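Local coordinates for phenazine biosynthesis protein PhzF family (PDB 1S7J) that probably acts as an isomerase of the PhzF family, related to diaminopimelate epimerase, at residues A[81-85]-A[86-90]; A[35-38]-A[39-42]; A[205-208]-A[209-212]; A[212-215]-A[216-220]. All coordinates share one frame; numbering follows the deposited sequence.

Interaction 1. Residues A[81-85]-A[86-90]; sequences VLFNY and YSVAE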
loop_
_atom_site.group_PDB
_atom_site.type_symbol
_atom_site.label_atom_id
_atom_site.label_comp_id
_atom_site.label_asym_id
_atom_site.label_seq_id
_atom_site.Cartn_x
_atom_site.Cartn_y
_atom_site.Cartn_z
ATOM N N VAL A 81 0.303 -13.261 -8.075
ATOM C CA VAL A 81 0.930 -14.073 -9.108
ATOM C C VAL A 81 1.235 -15.498 -8.684
ATOM O O VAL A 81 1.327 -16.384 -9.532
ATOM C CB VAL A 81 2.186 -13.410 -9.689
ATOM C CG1 VAL A 81 2.134 -11.924 -9.489
ATOM C CG2 VAL A 81 3.445 -14.014 -9.163
ATOM N N LEU A 82 1.481 -15.718 -7.386
ATOM C CA LEU A 82 1.741 -17.072 -6.907
ATOM C C LEU A 82 0.427 -17.855 -6.949
ATOM O O LEU A 82 0.387 -18.999 -7.407
ATOM C CB LEU A 82 2.320 -17.060 -5.494
ATOM C CG LEU A 82 3.810 -16.731 -5.389
ATOM C CD1 LEU A 82 4.212 -16.578 -3.948
ATOM C CD2 LEU A 82 4.654 -17.797 -6.068
ATOM N N PHE A 83 -0.643 -17.213 -6.519
ATOM C CA PHE A 83 -1.962 -17.829 -6.505
ATOM C C PHE A 83 -2.500 -18.146 -7.896
ATOM O O PHE A 83 -3.138 -19.180 -8.101
ATOM C CB PHE A 83 -2.985 -16.911 -5.807
ATOM C CG PHE A 83 -2.970 -16.999 -4.298
ATOM C CD1 PHE A 83 -2.682 -15.865 -3.523
ATOM C CD2 PHE A 83 -3.277 -18.196 -3.648
ATOM C CE1 PHE A 83 -2.703 -15.930 -2.115
ATOM C CE2 PHE A 83 -3.299 -18.271 -2.244
ATOM C CZ PHE A 83 -3.013 -17.134 -1.481
ATOM N N ASN A 84 -2.267 -17.247 -8.840
ATOM C CA ASN A 84 -2.766 -17.422 -10.192
ATOM C C ASN A 84 -1.851 -18.048 -11.213
ATOM O O ASN A 84 -2.320 -18.540 -12.224
ATOM C CB ASN A 84 -3.299 -16.081 -10.726
ATOM C CG ASN A 84 -4.479 -15.571 -9.961
ATOM O OD1 ASN A 84 -5.604 -15.878 -10.286
ATOM N ND2 ASN A 84 -4.210 -14.823 -8.903
ATOM N N TYR A 85 -0.540 -18.025 -10.976
ATOM C CA TYR A 85 0.394 -18.577 -11.961
ATOM C C TYR A 85 1.363 -19.644 -11.483
ATOM O O TYR A 85 2.031 -20.276 -12.294
ATOM C CB TYR A 85 1.184 -17.429 -12.636
ATOM C CG TYR A 85 0.297 -16.387 -13.309
ATOM C CD1 TYR A 85 -0.267 -15.354 -12.575
ATOM C CD2 TYR A 85 -0.017 -16.477 -14.680
ATOM C CE1 TYR A 85 -1.135 -14.430 -13.164
ATOM C CE2 TYR A 85 -0.892 -15.544 -15.285
ATOM C CZ TYR A 85 -1.449 -14.535 -14.515
ATOM O OH TYR A 85 -2.370 -13.665 -15.058
ATOM N N TYR A 86 1.455 -19.843 -10.168
ATOM C CA TYR A 86 2.376 -20.850 -9.635
ATOM C C TYR A 86 1.704 -21.960 -8.896
ATOM O O TYR A 86 2.341 -22.702 -8.131
ATOM C CB TYR A 86 3.464 -20.192 -8.797
ATOM C CG TYR A 86 4.482 -19.495 -9.641
ATOM C CD1 TYR A 86 5.667 -20.138 -10.014
ATOM C CD2 TYR A 86 4.254 -18.201 -10.127
ATOM C CE1 TYR A 86 6.588 -19.525 -10.848
ATOM C CE2 TYR A 86 5.165 -17.580 -10.961
ATOM C CZ TYR A 86 6.336 -18.247 -11.320
ATOM O OH TYR A 86 7.258 -17.640 -12.131
ATOM N N SER A 87 0.403 -22.093 -9.140
ATOM C CA SER A 87 -0.437 -23.130 -8.558
ATOM C C SER A 87 -0.290 -23.425 -7.065
ATOM O O SER A 87 0.275 -24.461 -6.678
ATOM C CB SER A 87 -0.294 -24.443 -9.364
ATOM O OG SER A 87 -0.928 -24.348 -10.639
ATOM N N VAL A 88 -0.744 -22.512 -6.234
ATOM C CA VAL A 88 -0.707 -22.764 -4.808
ATOM C C VAL A 88 -2.148 -23.163 -4.491
ATOM O O VAL A 88 -3.099 -22.467 -4.887
ATOM C CB VAL A 88 -0.242 -21.529 -3.975
ATOM C CG1 VAL A 88 1.203 -21.195 -4.310
ATOM C CG2 VAL A 88 -1.116 -20.359 -4.233
ATOM N N ALA A 89 -2.315 -24.344 -3.905
ATOM C CA ALA A 89 -3.637 -24.865 -3.582
ATOM C C ALA A 89 -4.265 -24.238 -2.339
ATOM O O ALA A 89 -5.481 -23.992 -2.299
ATOM C CB ALA A 89 -3.573 -26.379 -3.435
ATOM N N GLU A 90 -3.444 -24.027 -1.319
ATOM C CA GLU A 90 -3.889 -23.440 -0.052
ATOM C C GLU A 90 -4.415 -22.010 -0.184
ATOM O O GLU A 90 -3.934 -21.231 -1.017
ATOM C CB GLU A 90 -2.761 -23.480 0.981
ATOM C CG GLU A 90 -1.368 -23.166 0.437
ATOM C CD GLU A 90 -0.530 -24.429 0.306
ATOM O OE1 GLU A 90 0.514 -24.403 -0.378
ATOM O OE2 GLU A 90 -0.926 -25.463 0.898
#
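L82 O receives the amide of Y86 at 3.1 Å, N to O, in an i to i+4 bond at the C-terminal end of helix 72-85. The bond is noticeably bent, 144° at the hydrogen. Y86 is the first residue to leave helical phi and psi. S87 follows with a positive phi of 45°, a left-handed conformation that swings the chain back along the helix and delivers V88 to its side.

Y86 turns CG beside its own backbone N (chi1 -75°), which brings the ring down against the last turn. There the ring edge meets V81 O, CD2 to O 3.5 Å, while the CD2 methyl of L82 packs on Y86 CB at 3.8 Å. V88 reaches L82 with CG1, 4.4 Å from L82 CB, and lies crosswise to F83, although the approach of that ring to V88 CG2 is too short in the model to be trusted. Farther along, E90 O comes up to the F83 ring edge, 3.3 Å from CE2.

L82, F83 and V88 also share L93 of strand 92-97, and V81 and Y86 rest on Y6 of strand 2-10. This is a helix C-terminus packed on strands 2-10, 19-25, 56-62 and 92-97, consistent with the diaminopimelate epimerase-like fold.

Interaction 2. Residues A[35-38]-A[39-42]; sequences MQNI and AIEN
I38 and N42 meet at the last turn of helix 32-42, where I38 O takes the amide of N42 at 3.1 Å, N to O, almost straight at 171°. Of the i to i+4 bonds before it, E41 N to N37 O measures 2.9 Å and I40 N to Q36 O 3.0 Å, whereas A39 N to M35 O, at 3.3 Å, is weak.

Two aliphatic branches lie against side-chain amides. N37 and I40 lie alongside each other and point the same way, with I40 CD1 3.7 Å from N37 ND2. The CG2 branch of I38 touches N42 ND2 at 3.8 Å.

N42 CG sits between the backbone N and the carbonyl carbon (chi1 54°), folding the amide back over the helix end, where OD1 accepts a weak bond from L44 N and ND2 gives a weak one to T47 OG1.

In the chain the helix lies between strands 19-25 and 47-53, with I38 on Y24 and A39 on T47. It is amphipathic: M35, I38 and A39 are buried against strands 47-53 and 56-62, N37, I40 and E41 are exposed, and the amide of N42 ties the end loosely to the chain leading past E46, the predicted active-site residue.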
loop_
_atom_site.group_PDB
_atom_site.type_symbol
_atom_site.label_atom_id
_atom_site.label_comp_id
_atom_site.label_asym_id
_atom_site.label_seq_id
_atom_site.Cartn_x
_atom_site.Cartn_y
_atom_site.Cartn_z
ATOM N N MET A 35 19.382 -7.491 -8.242
ATOM C CA MET A 35 18.005 -7.214 -7.888
ATOM C C MET A 35 17.746 -5.714 -7.787
ATOM O O MET A 35 16.633 -5.243 -8.057
ATOM C CB MET A 35 17.637 -7.916 -6.583
ATOM C CG MET A 35 17.632 -9.436 -6.682
ATOM S SD MET A 35 16.796 -10.221 -5.277
ATOM C CE MET A 35 18.223 -10.529 -4.223
ATOM N N GLN A 36 18.758 -4.979 -7.337
ATOM C CA GLN A 36 18.672 -3.529 -7.213
ATOM C C GLN A 36 18.595 -2.944 -8.615
ATOM O O GLN A 36 17.744 -2.103 -8.914
ATOM C CB GLN A 36 19.924 -2.985 -6.525
ATOM C CG GLN A 36 19.906 -1.472 -6.332
ATOM C CD GLN A 36 18.847 -1.036 -5.337
ATOM O OE1 GLN A 36 19.083 -1.047 -4.124
ATOM N NE2 GLN A 36 17.662 -0.659 -5.836
ATOM N N ASN A 37 19.493 -3.411 -9.468
ATOM C CA ASN A 37 19.576 -2.961 -10.847
ATOM C C ASN A 37 18.308 -3.222 -11.619
ATOM O O ASN A 37 17.941 -2.443 -12.496
ATOM C CB ASN A 37 20.773 -3.597 -11.550
ATOM C CG ASN A 37 22.081 -2.866 -11.262
ATOM O OD1 ASN A 37 23.161 -3.454 -11.357
ATOM N ND2 ASN A 37 21.980 -1.585 -10.957
ATOM N N ILE A 38 17.631 -4.320 -11.315
ATOM C CA ILE A 38 16.381 -4.634 -11.989
ATOM C C ILE A 38 15.324 -3.641 -11.606
ATOM O O ILE A 38 14.496 -3.260 -12.432
ATOM C CB ILE A 38 15.883 -6.060 -11.637
ATOM C CG1 ILE A 38 16.754 -7.104 -12.317
ATOM C CG2 ILE A 38 14.430 -6.231 -12.039
ATOM C CD1 ILE A 38 16.500 -8.496 -11.846
ATOM N N ALA A 39 15.343 -3.219 -10.326
ATOM C CA ALA A 39 14.362 -2.257 -9.808
ATOM C C ALA A 39 14.592 -0.874 -10.401
ATOM O O ALA A 39 13.649 -0.102 -10.612
ATOM C CB ALA A 39 14.430 -2.209 -8.294
ATOM N N ILE A 40 15.852 -0.535 -10.625
ATOM C CA ILE A 40 16.200 0.748 -11.210
ATOM C C ILE A 40 15.702 0.736 -12.648
ATOM O O ILE A 40 15.012 1.658 -13.102
ATOM C CB ILE A 40 17.730 0.962 -11.209
ATOM C CG1 ILE A 40 18.243 1.048 -9.770
ATOM C CG2 ILE A 40 18.088 2.217 -11.968
ATOM C CD1 ILE A 40 19.751 1.105 -9.655
ATOM N N GLU A 41 16.029 -0.359 -13.332
ATOM C CA GLU A 41 15.689 -0.604 -14.719
ATOM C C GLU A 41 14.207 -0.443 -15.102
ATOM O O GLU A 41 13.890 0.316 -16.027
ATOM C CB GLU A 41 16.199 -1.994 -15.123
ATOM C CG GLU A 41 15.966 -2.376 -16.577
ATOM C CD GLU A 41 16.669 -1.460 -17.572
ATOM O OE1 GLU A 41 16.002 -1.008 -18.518
ATOM O OE2 GLU A 41 17.881 -1.205 -17.415
ATOM N N ASN A 42 13.320 -1.175 -14.446
ATOM C CA ASN A 42 11.902 -1.058 -14.770
ATOM C C ASN A 42 11.256 0.173 -14.173
ATOM O O ASN A 42 10.104 0.498 -14.467
ATOM C CB ASN A 42 11.134 -2.329 -14.410
ATOM C CG ASN A 42 11.317 -2.743 -12.980
ATOM O OD1 ASN A 42 11.383 -1.909 -12.081
ATOM N ND2 ASN A 42 11.380 -4.053 -12.740
#

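Interaction 3. Residues A[205-208]-A[209-212]; sequences SAHA and NLIP
With chi1 at -74°, H207 holds its imidazole beside its own backbone N, and I211, with chi1 -60° and an extended chi2, sends CG1 and CD1 back along the helix toward it. I211 CG1 arrives at 3.9 Å from H207 CB, near the plane of the imidazole at its edge. L210 comes from a different direction: its CG stands 4.2 Å above one ring face, offset toward the rim, and its CB lies 3.9 Å from H207 CD2. The ring is therefore touched on a face by one aliphatic chain and at an edge by the next. ND1 has a polar partner of its own, C203 O, just before the helix, which holds the ring in this orientation.

The backbone supports this N-terminal part of helix 207-218. I211 N binds H207 O at 3.0 Å. Both N209 N and L210 N are directed at A206 O, though the position of that oxygen is less certain. A206 and L210 both reach I176 of strand 175-180, although the placing of L210 CD2 is doubtful.

The whole turn is buried: H207 and I211 meet I246 of strand 243-259, and F186 packs on H207 and L210. P212 has no N-H to give, and the helix kinks where the ladder is interrupted; burial here rests on hydrocarbon packing, with ND1 of the imidazole satisfied by the main-chain oxygen of C203.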
loop_
_atom_site.group_PDB
_atom_site.type_symbol
_atom_site.label_atom_id
_atom_site.label_comp_id
_atom_site.label_asym_id
_atom_site.label_seq_id
_atom_site.Cartn_x
_atom_site.Cartn_y
_atom_site.Cartn_z
ATOM N N SER A 205 -0.354 0.070 4.532
ATOM C CA SER A 205 0.138 0.277 5.888
ATOM C C SER A 205 -0.502 1.494 6.533
ATOM O O SER A 205 -0.612 1.578 7.756
ATOM C CB SER A 205 1.657 0.426 5.870
ATOM O OG SER A 205 2.074 1.368 4.889
ATOM N N ALA A 206 -0.923 2.436 5.699
ATOM C CA ALA A 206 -1.565 3.645 6.163
ATOM C C ALA A 206 -2.921 3.321 6.760
ATOM O O ALA A 206 -3.468 4.102 7.535
ATOM C CB ALA A 206 -1.726 4.615 5.019
ATOM N N HIS A 207 -3.487 2.174 6.375
ATOM C CA HIS A 207 -4.783 1.772 6.872
ATOM C C HIS A 207 -4.755 1.251 8.303
ATOM O O HIS A 207 -5.792 0.894 8.877
ATOM C CB HIS A 207 -5.466 0.827 5.890
ATOM C CG HIS A 207 -5.975 1.523 4.674
ATOM N ND1 HIS A 207 -5.144 1.947 3.656
ATOM C CD2 HIS A 207 -7.213 1.962 4.349
ATOM C CE1 HIS A 207 -5.848 2.623 2.768
ATOM N NE2 HIS A 207 -7.107 2.643 3.167
ATOM N N ALA A 208 -3.554 1.214 8.871
ATOM C CA ALA A 208 -3.352 0.823 10.264
ATOM C C ALA A 208 -3.900 1.994 11.115
ATOM O O ALA A 208 -4.395 1.794 12.206
ATOM C CB ALA A 208 -1.872 0.622 10.551
ATOM N N ASN A 209 -3.787 3.208 10.568
ATOM C CA ASN A 209 -4.279 4.420 11.228
ATOM C C ASN A 209 -5.714 4.686 10.762
ATOM O O ASN A 209 -6.577 5.058 11.556
ATOM C CB ASN A 209 -3.417 5.642 10.854
ATOM C CG ASN A 209 -1.973 5.527 11.347
ATOM O OD1 ASN A 209 -1.697 4.906 12.372
ATOM N ND2 ASN A 209 -1.059 6.180 10.624
ATOM N N LEU A 210 -5.941 4.518 9.456
ATOM C CA LEU A 210 -7.260 4.735 8.835
ATOM C C LEU A 210 -8.384 3.874 9.369
ATOM O O LEU A 210 -9.441 4.387 9.740
ATOM C CB LEU A 210 -7.181 4.516 7.312
ATOM C CG LEU A 210 -6.797 5.658 6.377
ATOM C CD1 LEU A 210 -7.659 6.851 6.682
ATOM C CD2 LEU A 210 -5.351 6.009 6.527
ATOM N N ILE A 211 -8.203 2.554 9.306
ATOM C CA ILE A 211 -9.226 1.622 9.765
ATOM C C ILE A 211 -9.627 1.829 11.250
ATOM O O ILE A 211 -10.815 1.942 11.556
ATOM C CB ILE A 211 -8.833 0.136 9.457
ATOM C CG1 ILE A 211 -8.649 -0.031 7.943
ATOM C CG2 ILE A 211 -9.928 -0.825 9.929
ATOM C CD1 ILE A 211 -8.314 -1.441 7.518
ATOM N N PRO A 212 -8.650 1.848 12.174
ATOM C CA PRO A 212 -9.001 2.053 13.579
ATOM C C PRO A 212 -9.856 3.320 13.749
ATOM O O PRO A 212 -10.934 3.282 14.346
ATOM C CB PRO A 212 -7.638 2.223 14.234
ATOM C CG PRO A 212 -6.805 1.273 13.464
ATOM C CD PRO A 212 -7.209 1.570 12.040
#

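Interaction 4. Residues A[212-215]-A[216-220]; sequences PYWG and KRLNQ
R217 approaches Y213 side-on and directs two nitrogens at one oxygen: NE lies 2.9 Å and NH1 3.1 Å from Y213 OH, which sits in the guanidinium plane. Y213 extends CG away from its backbone N (chi1 173°), and its side chain runs alongside that of R217 in the same direction. R217 starts out similarly but then bends at chi2 and chi3, and these bends bring one guanidinium face against the CZ3 rim of the W214 indole. The guanidinium and indole planes are only 22° apart, with W214 CZ3 3.8 Å above that face of R217. The Y213 ring is turned far more steeply, 64° to the same group.

W214 keeps CG beside its backbone N, which swings the six-membered ring toward the next turn; L218 meets it at the edge, CG 3.8 Å from CE3. F186 stacks on the indole, and L223 of strand 222-227 touches both W214 and L218.

Behind these side chains the helix ends in a tight turn. G215 O takes Q220 N at 3.0 Å on a lone pair, plus a weak, strongly bent bond from N219 N. N219 adopts a positive phi, and this left-handed residue together with the i to i+5 bond gives two features of a Schellman motif. Q220 NE2 is held by D185.

Y213 OH also bonds to E139 OE1, and R217 NH1 forms a long, weak ion pair with E139 OE2. The hydroxyl thus lies between a cation and an anion, an arrangement that would probably polarise it and hold the guanidinium beside the indole.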
loop_
_atom_site.group_PDB
_atom_site.type_symbol
_atom_site.label_atom_id
_atom_site.label_comp_id
_atom_site.label_asym_id
_atom_site.label_seq_id
_atom_site.Cartn_x
_atom_site.Cartn_y
_atom_site.Cartn_z
ATOM N N PRO A 212 -8.650 1.848 12.174
ATOM C CA PRO A 212 -9.001 2.053 13.579
ATOM C C PRO A 212 -9.856 3.320 13.749
ATOM O O PRO A 212 -10.934 3.282 14.346
ATOM C CB PRO A 212 -7.638 2.223 14.234
ATOM C CG PRO A 212 -6.805 1.273 13.464
ATOM C CD PRO A 212 -7.209 1.570 12.040
ATOM N N TYR A 213 -9.363 4.428 13.185
ATOM C CA TYR A 213 -10.051 5.709 13.265
ATOM C C TYR A 213 -11.506 5.664 12.808
ATOM O O TYR A 213 -12.398 6.172 13.506
ATOM C CB TYR A 213 -9.294 6.786 12.447
ATOM C CG TYR A 213 -10.049 8.104 12.362
ATOM C CD1 TYR A 213 -11.022 8.305 11.378
ATOM C CD2 TYR A 213 -9.852 9.108 13.307
ATOM C CE1 TYR A 213 -11.786 9.460 11.346
ATOM C CE2 TYR A 213 -10.619 10.279 13.280
ATOM C CZ TYR A 213 -11.588 10.440 12.292
ATOM O OH TYR A 213 -12.374 11.560 12.253
ATOM N N TRP A 214 -11.737 5.144 11.617
ATOM C CA TRP A 214 -13.084 5.077 11.070
ATOM C C TRP A 214 -13.978 4.008 11.671
ATOM O O TRP A 214 -15.206 4.095 11.573
ATOM C CB TRP A 214 -13.029 4.971 9.549
ATOM C CG TRP A 214 -12.595 6.249 8.918
ATOM C CD1 TRP A 214 -11.341 6.570 8.481
ATOM C CD2 TRP A 214 -13.407 7.408 8.689
ATOM N NE1 TRP A 214 -11.323 7.855 7.998
ATOM C CE2 TRP A 214 -12.577 8.392 8.114
ATOM C CE3 TRP A 214 -14.761 7.707 8.921
ATOM C CZ2 TRP A 214 -13.054 9.665 7.757
ATOM C CZ3 TRP A 214 -15.235 8.974 8.565
ATOM C CH2 TRP A 214 -14.382 9.934 7.995
ATOM N N GLY A 215 -13.373 2.971 12.234
ATOM C CA GLY A 215 -14.151 1.924 12.860
ATOM C C GLY A 215 -14.709 2.485 14.151
ATOM O O GLY A 215 -15.889 2.336 14.447
ATOM N N LYS A 216 -13.839 3.149 14.922
ATOM C CA LYS A 216 -14.228 3.756 16.185
ATOM C C LYS A 216 -15.241 4.871 15.951
ATOM O O LYS A 216 -16.297 4.900 16.578
ATOM C CB LYS A 216 -12.996 4.317 16.913
ATOM C CG LYS A 216 -13.326 5.001 18.241
ATOM C CD LYS A 216 -12.071 5.370 19.033
ATOM C CE LYS A 216 -12.442 6.003 20.379
ATOM N NZ LYS A 216 -11.254 6.221 21.259
ATOM N N ARG A 217 -14.912 5.784 15.041
ATOM C CA ARG A 217 -15.784 6.903 14.732
ATOM C C ARG A 217 -17.139 6.496 14.109
ATOM O O ARG A 217 -18.169 7.092 14.430
ATOM C CB ARG A 217 -15.065 7.904 13.823
ATOM C CG ARG A 217 -15.736 9.264 13.765
ATOM C CD ARG A 217 -16.027 9.685 12.337
ATOM N NE ARG A 217 -15.206 10.821 11.929
ATOM C CZ ARG A 217 -15.679 11.909 11.331
ATOM N NH1 ARG A 217 -14.855 12.894 10.997
ATOM N NH2 ARG A 217 -16.979 12.014 11.064
ATOM N N LEU A 218 -17.121 5.522 13.198
ATOM C CA LEU A 218 -18.362 5.063 12.553
ATOM C C LEU A 218 -19.040 3.949 13.322
ATOM O O LEU A 218 -20.209 3.617 13.057
ATOM C CB LEU A 218 -18.095 4.606 11.116
ATOM C CG LEU A 218 -17.712 5.681 10.103
ATOM C CD1 LEU A 218 -17.607 5.068 8.718
ATOM C CD2 LEU A 218 -18.752 6.797 10.115
ATOM N N ASN A 219 -18.300 3.356 14.255
ATOM C CA ASN A 219 -18.793 2.267 15.103
ATOM C C ASN A 219 -19.152 1.023 14.268
ATOM O O ASN A 219 -20.309 0.584 14.230
ATOM C CB ASN A 219 -20.005 2.751 15.920
ATOM C CG ASN A 219 -20.184 1.993 17.216
ATOM O OD1 ASN A 219 -21.305 1.852 17.714
ATOM N ND2 ASN A 219 -19.076 1.514 17.797
ATOM N N GLN A 220 -18.140 0.470 13.588
ATOM C CA GLN A 220 -18.317 -0.724 12.746
ATOM C C GLN A 220 -17.114 -1.661 12.816
ATOM O O GLN A 220 -16.009 -1.258 13.216
ATOM C CB GLN A 220 -18.547 -0.321 11.288
ATOM C CG GLN A 220 -19.811 0.480 11.062
ATOM C CD GLN A 220 -19.920 1.042 9.660
ATOM O OE1 GLN A 220 -20.946 1.609 9.289
ATOM N NE2 GLN A 220 -18.862 0.894 8.874
#

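In the fold
Interactions 3 and 4 are successive turns of helix 207-218, share P212 and have centres about 11 Å apart; F186 serves both, touching H207 and L210 in one and stacking on W214 in the other. Interactions 1 and 2 belong to earlier helices, with centres about 25 Å apart and nearest atoms about 13 Å apart, and both reach strands 19-25 and 56-62. Interactions 2 and 4 are the most distant pair, about 40 Å between centres, on opposite sides of the chain's centre. Interaction 2 lies nearest the predicted active-site residue E46, about 7 Å between the side chains of A39 and E46; the others are structural packing away from it.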